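Local coordinates for protein DNA methyltransferase (Nicotiana tabacum, PDB 4ONQ) that probably transfers methyl groups from S-adenosyl-L-methionine to cytosine in DNA, its catalytic domain being held here with the inhibitor sinefungin, at residues I231-L236 with N255-V260; G36-Y41 with D308-G313; F211-V216 with G243-Y248. The protein carries 5 engineered substitutions. All blocks are in the same frame, centred on the assembly; numbering follows the deposited sequence.

Overall arrangement
Contacts 1 and 2 lie in one mixed sheet, their centres about 10 Å apart, and join directly because strand 231-236 of contact 1 is the neighbour of strand 309-312 of contact 2; Leu234 N to Leu309 O, at 2.8 Å, is a probable hydrogen bond between them. Contact 3 packs helices 213-220 and 242-249 together, its centre about 14 Å from each of the others. Glu244 of helix 242-249 ties contact 3 to Ser235 of contact 1, while Ile311 of contact 2 packs on Phe211. Sinefungin meets contact 1 at Val260 and contact 3 at Phe211, and its nearest atom is about 6 Å from Gly312 CA of contact 2.

Contact 1: residues I231-L236 with N255-V260; sequences INVLSL and NTVVSV. With SFG (sinefungin), chain C.
Val233 and Ser235 carry the regular backbone pairing with 255-260. Val233 N donates to Thr256 O (2.8 Å) and Val233 O receives Val258 N (2.7 Å); Ser235 N then binds Val258 O, and Ser235 O receives Val260 N. The strands run only 2° from parallel. At the start of 231-236, Ile231 O takes a bond from Asn255 N and a weak one from Thr256 N. CA-H...O contacts reinforce the ladder, as from Ser259 CA to Ser235 O (3.3 Å).

Apolar packing differs between the faces. Leu234, with CG anti to its backbone N (chi1 -177°), swings CD1 across to Val258 CB (3.6 Å), and Leu236 lies alongside Val260; Ile344 of helix 337-352 touches both leucines. On the other face Val233 CB approaches Val257 CG2 less closely, at 4.1 Å.

Among polar groups, the Asn232 amide lies against Thr256, OD1 being 3.0 Å from Thr256 N, while ND2 bonds to Phe304 O and Gly306 O. An alanine here would probably leave those two carbonyls without their donor and open a gap beside Thr256.

Val260 CG1 reaches sinefungin C2 (3.9 Å) at the carboxyl end of a beta-alpha-beta unit, 231-236, 242-249 and 254-260, of the Rossmann-like class I methyltransferase fold.

Contact 2: residues G36-Y41 with D308-G313; sequences GPPFFY and DLVIGG
Tyr41 lies side by side with Ile311, its ring atom CD2 3.6 Å from Ile311 CD1. Anti placement of Tyr41 CG to the backbone N (chi1 -170°) lays the ring along the isoleucine chain, which points the same way. On the same face Leu309 CD1 bends over the neighbouring backbone to Phe39 O (3.4 Å) and touches Phe39 CB. The Phe39 ring itself leads off the strand, with Asp308 O near its plane at the edge. Across the sheet, Pro38 CG meets Val310 CG1 at 3.8 Å.

Beneath the side chains, four backbone bonds set the register: Phe39 N to Asp308 O (2.8 Å), Val310 N to Phe39 O, Tyr41 N to Val310 O, and Gly312 N to Tyr41 O (3.0 Å). They are those of a parallel pair, which brings a strand from early in the chain against one some 270 residues further on, within the central sheet of the DRM-type methyltransferase domain. Strand 309-312 leads toward Cys316, the predicted active-site residue, in a stretch that is not modelled.

Further out, Tyr41 OH is hydrogen-bonded to His219 ND1, and Asn85 grips the strand entrance from beside it, OD1 accepting from Phe40 N and ND2 donating to Pro38 O, which follows a cis peptide bond. Phe40 holds CG between its backbone N and carbonyl carbon (chi1 77°), and the ring departs from Val310 to pack on Tyr341 and Leu345 of helix 337-352. On the far edge of strand 309-312, where 231-236 is its neighbour, Asp308 OD1 accepts from Asn232 N.

Contact 3: residues F211-V216 with G243-Y248; sequences FQVDTV and GEVALY. With SFG (sinefungin), chain C.
Phe211 presents its ring edge to Gly243, whose N lies in the ring plane, 3.5 Å from Phe211 CD2. The close packing continues between the helices, where Val213 and Ala246 bury the most surface. With CG1 anti to its backbone N (chi1 175°), Val213 rests that methyl on the helix backbone at Ala246 CA (3.9 Å) and also reaches Val245 CG1, while Val216 CG1 meets Ala246 CB at 4.0 Å.

Phe211, just ahead of the N-cap Gln212, forms a wall of the sinefungin pocket, and Gly243 backs its ring from the edge. One face of the ring covers the amino N of sinefungin, 4.0 Å above its centre, and Phe211 N donates to the ligand carboxylate O (3.0 Å). The glycine-rich FSGIGGG turn leading into helix 242-249, the first conserved motif of C5-methyltransferases, adds a bond to the ligand from Ile240 N.

Past Ala246 the contact gives out toward solvent, where the exposed Tyr248 turns away to touch Gln279. The polar groups of 211-216 also lie off the interface, though buried. Gln212 OE1 accepts from Thr215 N (2.9 Å) and Thr215 OG1. Its NE2, turned to the anti lone pair of Asp214 OD2, makes a nearly straight bond (2.7 Å, 173°) and also binds Leu185 O.

Contact 1: residues I231-L236 with N255-V260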
loop_
_atom_site.group_PDB
_atom_site.type_symbol
_atom_site.label_atom_id
_atom_site.label_comp_id
_atom_site.label_asym_id
_atom_site.label_seq_id
_atom_site.Cartn_x
_atom_site.Cartn_y
_atom_site.Cartn_z
ATOM N N ILE A 231 7.595 17.074 9.121
ATOM C CA ILE A 231 8.159 15.812 9.463
ATOM C C ILE A 231 9.326 15.474 8.545
ATOM O O ILE A 231 9.353 15.877 7.415
ATOM C CB ILE A 231 7.041 14.752 9.521
ATOM C CG1 ILE A 231 7.415 13.608 10.393
ATOM C CG2 ILE A 231 6.627 14.239 8.172
ATOM C CD1 ILE A 231 6.319 12.590 10.433
ATOM N N ASN A 232 10.316 14.792 9.090
ATOM C CA ASN A 232 11.462 14.327 8.341
ATOM C C ASN A 232 11.329 12.843 8.160
ATOM O O ASN A 232 11.160 12.150 9.096
ATOM C CB ASN A 232 12.721 14.617 9.123
ATOM C CG ASN A 232 13.269 15.992 8.881
ATOM O OD1 ASN A 232 12.804 16.711 8.046
ATOM N ND2 ASN A 232 14.284 16.344 9.611
ATOM N N VAL A 233 11.393 12.357 6.938
ATOM C CA VAL A 233 11.065 10.964 6.676
ATOM C C VAL A 233 12.194 10.238 5.967
ATOM O O VAL A 233 12.722 10.720 4.964
ATOM C CB VAL A 233 9.810 10.844 5.793
ATOM C CG1 VAL A 233 9.426 9.386 5.622
ATOM C CG2 VAL A 233 8.665 11.640 6.389
ATOM N N LEU A 234 12.572 9.081 6.496
ATOM C CA LEU A 234 13.422 8.171 5.752
ATOM C C LEU A 234 12.520 7.129 5.110
ATOM O O LEU A 234 12.012 6.235 5.787
ATOM C CB LEU A 234 14.454 7.503 6.655
ATOM C CG LEU A 234 15.438 6.587 5.917
ATOM C CD1 LEU A 234 16.058 7.333 4.759
ATOM C CD2 LEU A 234 16.529 6.060 6.839
ATOM N N SER A 235 12.302 7.262 3.805
ATOM C CA SER A 235 11.442 6.337 3.078
ATOM C C SER A 235 12.280 5.322 2.312
ATOM O O SER A 235 12.941 5.665 1.333
ATOM C CB SER A 235 10.530 7.100 2.120
ATOM O OG SER A 235 9.519 6.253 1.607
ATOM N N LEU A 236 12.249 4.074 2.764
ATOM C CA LEU A 236 13.078 3.029 2.176
ATOM C C LEU A 236 12.242 2.162 1.261
ATOM O O LEU A 236 11.113 1.817 1.602
ATOM C CB LEU A 236 13.719 2.171 3.268
ATOM C CG LEU A 236 14.615 2.925 4.253
ATOM C CD1 LEU A 236 15.120 2.001 5.346
ATOM C CD2 LEU A 236 15.776 3.566 3.511
ATOM N N ASN A 255 8.883 18.083 5.681
ATOM C CA ASN A 255 10.034 18.933 5.670
ATOM C C ASN A 255 11.210 18.322 4.976
ATOM O O ASN A 255 11.713 18.859 4.054
ATOM C CB ASN A 255 10.388 19.344 7.091
ATOM C CG ASN A 255 11.715 20.009 7.177
ATOM O OD1 ASN A 255 12.681 19.415 7.603
ATOM N ND2 ASN A 255 11.775 21.259 6.772
ATOM N N THR A 256 11.579 17.142 5.329
ATOM C CA THR A 256 12.578 16.575 4.518
ATOM C C THR A 256 12.233 15.109 4.298
ATOM O O THR A 256 11.825 14.457 5.212
ATOM C CB THR A 256 13.893 16.798 5.186
ATOM O OG1 THR A 256 14.697 17.671 4.399
ATOM C CG2 THR A 256 14.607 15.547 5.310
ATOM N N VAL A 257 12.328 14.629 3.071
ATOM C CA VAL A 257 12.174 13.212 2.770
ATOM C C VAL A 257 13.395 12.619 2.090
ATOM O O VAL A 257 13.816 13.080 1.077
ATOM C CB VAL A 257 10.966 12.938 1.871
ATOM C CG1 VAL A 257 10.929 11.490 1.447
ATOM C CG2 VAL A 257 9.689 13.300 2.565
ATOM N N VAL A 258 13.941 11.575 2.673
ATOM C CA VAL A 258 15.010 10.811 2.041
ATOM C C VAL A 258 14.423 9.523 1.496
ATOM O O VAL A 258 13.940 8.677 2.243
ATOM C CB VAL A 258 16.161 10.501 3.000
ATOM C CG1 VAL A 258 17.244 9.706 2.275
ATOM C CG2 VAL A 258 16.733 11.787 3.560
ATOM N N SER A 259 14.455 9.391 0.181
ATOM C CA SER A 259 13.769 8.307 -0.485
ATOM C C SER A 259 14.782 7.425 -1.185
ATOM O O SER A 259 15.594 7.891 -1.990
ATOM C CB SER A 259 12.749 8.860 -1.479
ATOM O OG SER A 259 12.047 7.820 -2.126
ATOM N N VAL A 260 14.741 6.146 -0.848
ATOM C CA VAL A 260 15.659 5.193 -1.420
ATOM C C VAL A 260 14.878 4.268 -2.317
ATOM O O VAL A 260 14.012 3.525 -1.857
ATOM C CB VAL A 260 16.364 4.393 -0.329
ATOM C CG1 VAL A 260 17.365 3.435 -0.950
ATOM C CG2 VAL A 260 17.047 5.348 0.637
HETATM N N SFG C . 6.430 1.270 -1.059
HETATM C CA SFG C . 6.289 1.283 -2.526
HETATM C C SFG C . 4.993 2.028 -2.836
HETATM O O SFG C . 4.247 2.319 -1.878
HETATM O OXT SFG C . 4.816 2.355 -4.029
HETATM C CB SFG C . 6.302 -0.172 -3.027
HETATM C CG SFG C . 7.724 -0.640 -2.729
HETATM C CD SFG C . 8.180 -2.083 -3.031
HETATM N NE SFG C . 7.447 -3.091 -2.260
HETATM C "C5'" SFG C . 9.676 -1.977 -2.682
HETATM C "C4'" SFG C . 10.066 -0.959 -3.786
HETATM O "O4'" SFG C . 11.359 -1.716 -3.676
HETATM C "C3'" SFG C . 10.200 -1.024 -5.302
HETATM O "O3'" SFG C . 10.558 0.238 -5.838
HETATM C "C2'" SFG C . 11.247 -2.046 -5.510
HETATM O "O2'" SFG C . 11.663 -2.027 -6.880
HETATM C "C1'" SFG C . 12.234 -1.183 -4.682
HETATM N N9 SFG C . 13.554 -1.856 -4.611
HETATM C C8 SFG C . 13.939 -3.051 -5.026
HETATM N N7 SFG C . 15.218 -3.215 -4.697
HETATM C C5 SFG C . 15.629 -2.123 -4.050
HETATM C C6 SFG C . 16.810 -1.786 -3.518
HETATM N N6 SFG C . 17.792 -2.677 -3.628
HETATM N N1 SFG C . 17.011 -0.615 -2.901
HETATM C C2 SFG C . 15.945 0.281 -2.817
HETATM N N3 SFG C . 14.723 -0.095 -3.382
HETATM C C4 SFG C . 14.584 -1.300 -3.964
#

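Contact 2: residues G36-Y41 with D308-G313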
loop_
_atom_site.group_PDB
_atom_site.type_symbol
_atom_site.label_atom_id
_atom_site.label_comp_id
_atom_site.label_asym_id
_atom_site.label_seq_id
_atom_site.Cartn_x
_atom_site.Cartn_y
_atom_site.Cartn_z
ATOM N N GLY A 36 10.946 5.183 21.818
ATOM C CA GLY A 36 11.894 6.224 21.476
ATOM C C GLY A 36 11.827 6.609 20.012
ATOM O O GLY A 36 11.277 5.872 19.195
ATOM N N PRO A 37 12.374 7.783 19.676
ATOM C CA PRO A 37 12.519 8.211 18.282
ATOM C C PRO A 37 13.603 7.393 17.594
ATOM O O PRO A 37 14.591 7.037 18.238
ATOM C CB PRO A 37 12.970 9.670 18.409
ATOM C CG PRO A 37 12.596 10.080 19.794
ATOM C CD PRO A 37 12.753 8.846 20.618
ATOM N N PRO A 38 13.435 7.103 16.295
ATOM C CA PRO A 38 12.342 7.559 15.434
ATOM C C PRO A 38 11.139 6.632 15.496
ATOM O O PRO A 38 11.209 5.574 16.124
ATOM C CB PRO A 38 12.957 7.444 14.046
ATOM C CG PRO A 38 13.799 6.217 14.154
ATOM C CD PRO A 38 14.377 6.242 15.557
ATOM N N PHE A 39 10.048 7.037 14.851
ATOM C CA PHE A 39 8.930 6.137 14.608
ATOM C C PHE A 39 9.271 5.288 13.397
ATOM O O PHE A 39 9.888 5.774 12.450
ATOM C CB PHE A 39 7.644 6.918 14.344
ATOM C CG PHE A 39 7.001 7.462 15.585
ATOM C CD1 PHE A 39 6.409 6.610 16.501
ATOM C CD2 PHE A 39 6.980 8.825 15.833
ATOM C CE1 PHE A 39 5.807 7.105 17.643
ATOM C CE2 PHE A 39 6.382 9.327 16.976
ATOM C CZ PHE A 39 5.795 8.465 17.881
ATOM N N PHE A 40 8.893 4.016 13.420
ATOM C CA PHE A 40 9.132 3.181 12.252
ATOM C C PHE A 40 7.898 2.400 11.844
ATOM O O PHE A 40 7.063 2.050 12.678
ATOM C CB PHE A 40 10.349 2.265 12.431
ATOM C CG PHE A 40 10.098 1.066 13.297
ATOM C CD1 PHE A 40 9.639 -0.123 12.745
ATOM C CD2 PHE A 40 10.354 1.113 14.658
ATOM C CE1 PHE A 40 9.421 -1.236 13.539
ATOM C CE2 PHE A 40 10.138 -0.001 15.458
ATOM C CZ PHE A 40 9.672 -1.177 14.896
ATOM N N TYR A 41 7.803 2.133 10.550
ATOM C CA TYR A 41 6.643 1.491 9.968
ATOM C C TYR A 41 7.141 0.531 8.898
ATOM O O TYR A 41 7.735 0.951 7.909
ATOM C CB TYR A 41 5.743 2.563 9.356
ATOM C CG TYR A 41 4.376 2.104 8.910
ATOM C CD1 TYR A 41 3.313 2.012 9.818
ATOM C CD2 TYR A 41 4.133 1.798 7.568
ATOM C CE1 TYR A 41 2.052 1.611 9.396
ATOM C CE2 TYR A 41 2.889 1.398 7.135
ATOM C CZ TYR A 41 1.852 1.303 8.045
ATOM O OH TYR A 41 0.615 0.912 7.589
ATOM N N ASP A 308 12.076 11.602 11.853
ATOM C CA ASP A 308 10.917 11.408 12.706
ATOM C C ASP A 308 10.283 10.057 12.412
ATOM O O ASP A 308 9.865 9.342 13.318
ATOM C CB ASP A 308 9.908 12.537 12.489
ATOM C CG ASP A 308 10.492 13.908 12.798
ATOM O OD1 ASP A 308 10.318 14.839 11.981
ATOM O OD2 ASP A 308 11.121 14.057 13.866
ATOM N N LEU A 309 10.235 9.708 11.131
ATOM C CA LEU A 309 9.635 8.458 10.694
ATOM C C LEU A 309 10.522 7.762 9.664
ATOM O O LEU A 309 10.988 8.386 8.713
ATOM C CB LEU A 309 8.248 8.724 10.099
ATOM C CG LEU A 309 7.549 7.548 9.404
ATOM C CD1 LEU A 309 7.242 6.433 10.387
ATOM C CD2 LEU A 309 6.292 8.012 8.706
ATOM N N VAL A 310 10.774 6.475 9.866
ATOM C CA VAL A 310 11.348 5.663 8.806
ATOM C C VAL A 310 10.331 4.610 8.399
ATOM O O VAL A 310 9.771 3.910 9.240
ATOM C CB VAL A 310 12.733 5.063 9.170
ATOM C CG1 VAL A 310 12.946 5.058 10.668
ATOM C CG2 VAL A 310 12.912 3.677 8.562
ATOM N N ILE A 311 10.063 4.516 7.118
ATOM C CA ILE A 311 9.003 3.686 6.624
ATOM C C ILE A 311 9.464 2.930 5.392
ATOM O O ILE A 311 10.088 3.475 4.546
ATOM C CB ILE A 311 7.759 4.551 6.326
ATOM C CG1 ILE A 311 6.664 3.768 5.650
ATOM C CG2 ILE A 311 8.121 5.711 5.447
ATOM C CD1 ILE A 311 5.378 4.511 5.536
ATOM N N GLY A 312 9.168 1.650 5.348
ATOM C CA GLY A 312 9.480 0.820 4.226
ATOM C C GLY A 312 8.521 -0.304 3.984
ATOM O O GLY A 312 7.917 -0.799 4.862
ATOM N N GLY A 313 8.429 -0.718 2.750
ATOM C CA GLY A 313 7.477 -1.707 2.321
ATOM C C GLY A 313 8.130 -2.936 1.773
ATOM O O GLY A 313 9.276 -3.191 2.004
#

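Contact 3: residues F211-V216 with G243-Y248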
loop_
_atom_site.group_PDB
_atom_site.type_symbol
_atom_site.label_atom_id
_atom_site.label_comp_id
_atom_site.label_asym_id
_atom_site.label_seq_id
_atom_site.Cartn_x
_atom_site.Cartn_y
_atom_site.Cartn_z
ATOM N N PHE A 211 1.813 0.591 -1.587
ATOM C CA PHE A 211 0.951 0.637 -0.408
ATOM C C PHE A 211 -0.477 0.883 -0.863
ATOM O O PHE A 211 -0.700 1.471 -1.920
ATOM C CB PHE A 211 1.318 1.819 0.489
ATOM C CG PHE A 211 2.575 1.640 1.273
ATOM C CD1 PHE A 211 2.944 0.403 1.755
ATOM C CD2 PHE A 211 3.382 2.734 1.553
ATOM C CE1 PHE A 211 4.103 0.254 2.499
ATOM C CE2 PHE A 211 4.545 2.592 2.286
ATOM C CZ PHE A 211 4.903 1.349 2.762
ATOM N N GLN A 212 -1.449 0.456 -0.067
ATOM C CA GLN A 212 -2.790 0.998 -0.208
ATOM C C GLN A 212 -2.795 2.250 0.657
ATOM O O GLN A 212 -2.642 2.169 1.872
ATOM C CB GLN A 212 -3.848 -0.002 0.255
ATOM C CG GLN A 212 -5.233 0.227 -0.345
ATOM C CD GLN A 212 -5.907 1.479 0.184
ATOM O OE1 GLN A 212 -5.842 1.771 1.376
ATOM N NE2 GLN A 212 -6.557 2.227 -0.705
ATOM N N VAL A 213 -2.940 3.411 0.027
ATOM C CA VAL A 213 -2.756 4.691 0.710
ATOM C C VAL A 213 -3.723 4.987 1.874
ATOM O O VAL A 213 -3.315 5.560 2.884
ATOM C CB VAL A 213 -2.742 5.858 -0.312
ATOM C CG1 VAL A 213 -2.674 7.197 0.390
ATOM C CG2 VAL A 213 -1.562 5.696 -1.274
ATOM N N ASP A 214 -4.990 4.599 1.746
ATOM C CA ASP A 214 -5.977 4.882 2.796
ATOM C C ASP A 214 -5.649 4.128 4.094
ATOM O O ASP A 214 -5.806 4.661 5.200
ATOM C CB ASP A 214 -7.400 4.530 2.334
ATOM C CG ASP A 214 -7.804 5.237 1.045
ATOM O OD1 ASP A 214 -8.249 6.400 1.115
ATOM O OD2 ASP A 214 -7.699 4.619 -0.038
ATOM N N THR A 215 -5.187 2.890 3.941
ATOM C CA THR A 215 -4.813 2.029 5.061
ATOM C C THR A 215 -3.625 2.626 5.827
ATOM O O THR A 215 -3.679 2.884 7.051
ATOM C CB THR A 215 -4.425 0.609 4.541
ATOM O OG1 THR A 215 -5.444 0.119 3.662
ATOM C CG2 THR A 215 -4.242 -0.376 5.684
ATOM N N VAL A 216 -2.549 2.852 5.084
ATOM C CA VAL A 216 -1.340 3.429 5.642
ATOM C C VAL A 216 -1.625 4.776 6.305
ATOM O O VAL A 216 -1.123 5.058 7.390
ATOM C CB VAL A 216 -0.269 3.603 4.564
ATOM C CG1 VAL A 216 0.946 4.318 5.136
ATOM C CG2 VAL A 216 0.115 2.251 3.988
ATOM N N GLY A 243 3.825 6.127 1.032
ATOM C CA GLY A 243 3.970 6.754 2.334
ATOM C C GLY A 243 3.844 8.265 2.273
ATOM O O GLY A 243 3.080 8.866 3.030
ATOM N N GLU A 244 4.590 8.872 1.357
ATOM C CA GLU A 244 4.613 10.320 1.203
ATOM C C GLU A 244 3.227 10.855 0.845
ATOM O O GLU A 244 2.809 11.907 1.331
ATOM C CB GLU A 244 5.644 10.723 0.141
ATOM C CG GLU A 244 7.092 10.329 0.464
ATOM C CD GLU A 244 7.432 8.876 0.122
ATOM O OE1 GLU A 244 6.515 8.032 0.070
ATOM O OE2 GLU A 244 8.627 8.579 -0.095
ATOM N N VAL A 245 2.515 10.114 0.004
ATOM C CA VAL A 245 1.170 10.496 -0.403
ATOM C C VAL A 245 0.202 10.368 0.765
ATOM O O VAL A 245 -0.699 11.189 0.925
ATOM C CB VAL A 245 0.685 9.657 -1.604
ATOM C CG1 VAL A 245 -0.784 9.922 -1.900
ATOM C CG2 VAL A 245 1.531 9.964 -2.825
ATOM N N ALA A 246 0.397 9.340 1.584
ATOM C CA ALA A 246 -0.401 9.179 2.792
ATOM C C ALA A 246 -0.205 10.374 3.739
ATOM O O ALA A 246 -1.176 10.985 4.179
ATOM C CB ALA A 246 -0.058 7.870 3.488
ATOM N N LEU A 247 1.048 10.709 4.038
ATOM C CA LEU A 247 1.348 11.857 4.891
ATOM C C LEU A 247 0.783 13.142 4.311
ATOM O O LEU A 247 0.277 13.997 5.040
ATOM C CB LEU A 247 2.855 12.014 5.078
ATOM C CG LEU A 247 3.554 10.850 5.775
ATOM C CD1 LEU A 247 5.065 10.996 5.645
ATOM C CD2 LEU A 247 3.129 10.780 7.239
ATOM N N TYR A 248 0.872 13.279 2.995
ATOM C CA TYR A 248 0.386 14.481 2.329
ATOM C C TYR A 248 -1.128 14.606 2.426
ATOM O O TYR A 248 -1.656 15.686 2.681
ATOM C CB TYR A 248 0.832 14.506 0.872
ATOM C CG TYR A 248 0.181 15.591 0.049
ATOM C CD1 TYR A 248 0.610 16.908 0.137
ATOM C CD2 TYR A 248 -0.861 15.296 -0.823
ATOM C CE1 TYR A 248 0.020 17.904 -0.622
ATOM C CE2 TYR A 248 -1.454 16.281 -1.588
ATOM C CZ TYR A 248 -1.006 17.584 -1.485
ATOM O OH TYR A 248 -1.597 18.571 -2.241
HETATM N N SFG C . 6.430 1.270 -1.059
HETATM C CA SFG C . 6.289 1.283 -2.526
HETATM C C SFG C . 4.993 2.028 -2.836
HETATM O O SFG C . 4.247 2.319 -1.878
HETATM O OXT SFG C . 4.816 2.355 -4.029
HETATM C CB SFG C . 6.302 -0.172 -3.027
HETATM C CG SFG C . 7.724 -0.640 -2.729
HETATM C CD SFG C . 8.180 -2.083 -3.031
HETATM N NE SFG C . 7.447 -3.091 -2.260
HETATM C "C5'" SFG C . 9.676 -1.977 -2.682
HETATM C "C4'" SFG C . 10.066 -0.959 -3.786
HETATM O "O4'" SFG C . 11.359 -1.716 -3.676
HETATM C "C3'" SFG C . 10.200 -1.024 -5.302
HETATM O "O3'" SFG C . 10.558 0.238 -5.838
HETATM C "C2'" SFG C . 11.247 -2.046 -5.510
HETATM O "O2'" SFG C . 11.663 -2.027 -6.880
HETATM C "C1'" SFG C . 12.234 -1.183 -4.682
HETATM N N9 SFG C . 13.554 -1.856 -4.611
HETATM C C8 SFG C . 13.939 -3.051 -5.026
HETATM N N7 SFG C . 15.218 -3.215 -4.697
HETATM C C5 SFG C . 15.629 -2.123 -4.050
HETATM C C6 SFG C . 16.810 -1.786 -3.518
HETATM N N6 SFG C . 17.792 -2.677 -3.628
HETATM N N1 SFG C . 17.011 -0.615 -2.901
HETATM C C2 SFG C . 15.945 0.281 -2.817
HETATM N N3 SFG C . 14.723 -0.095 -3.382
HETATM C C4 SFG C . 14.584 -1.300 -3.964
#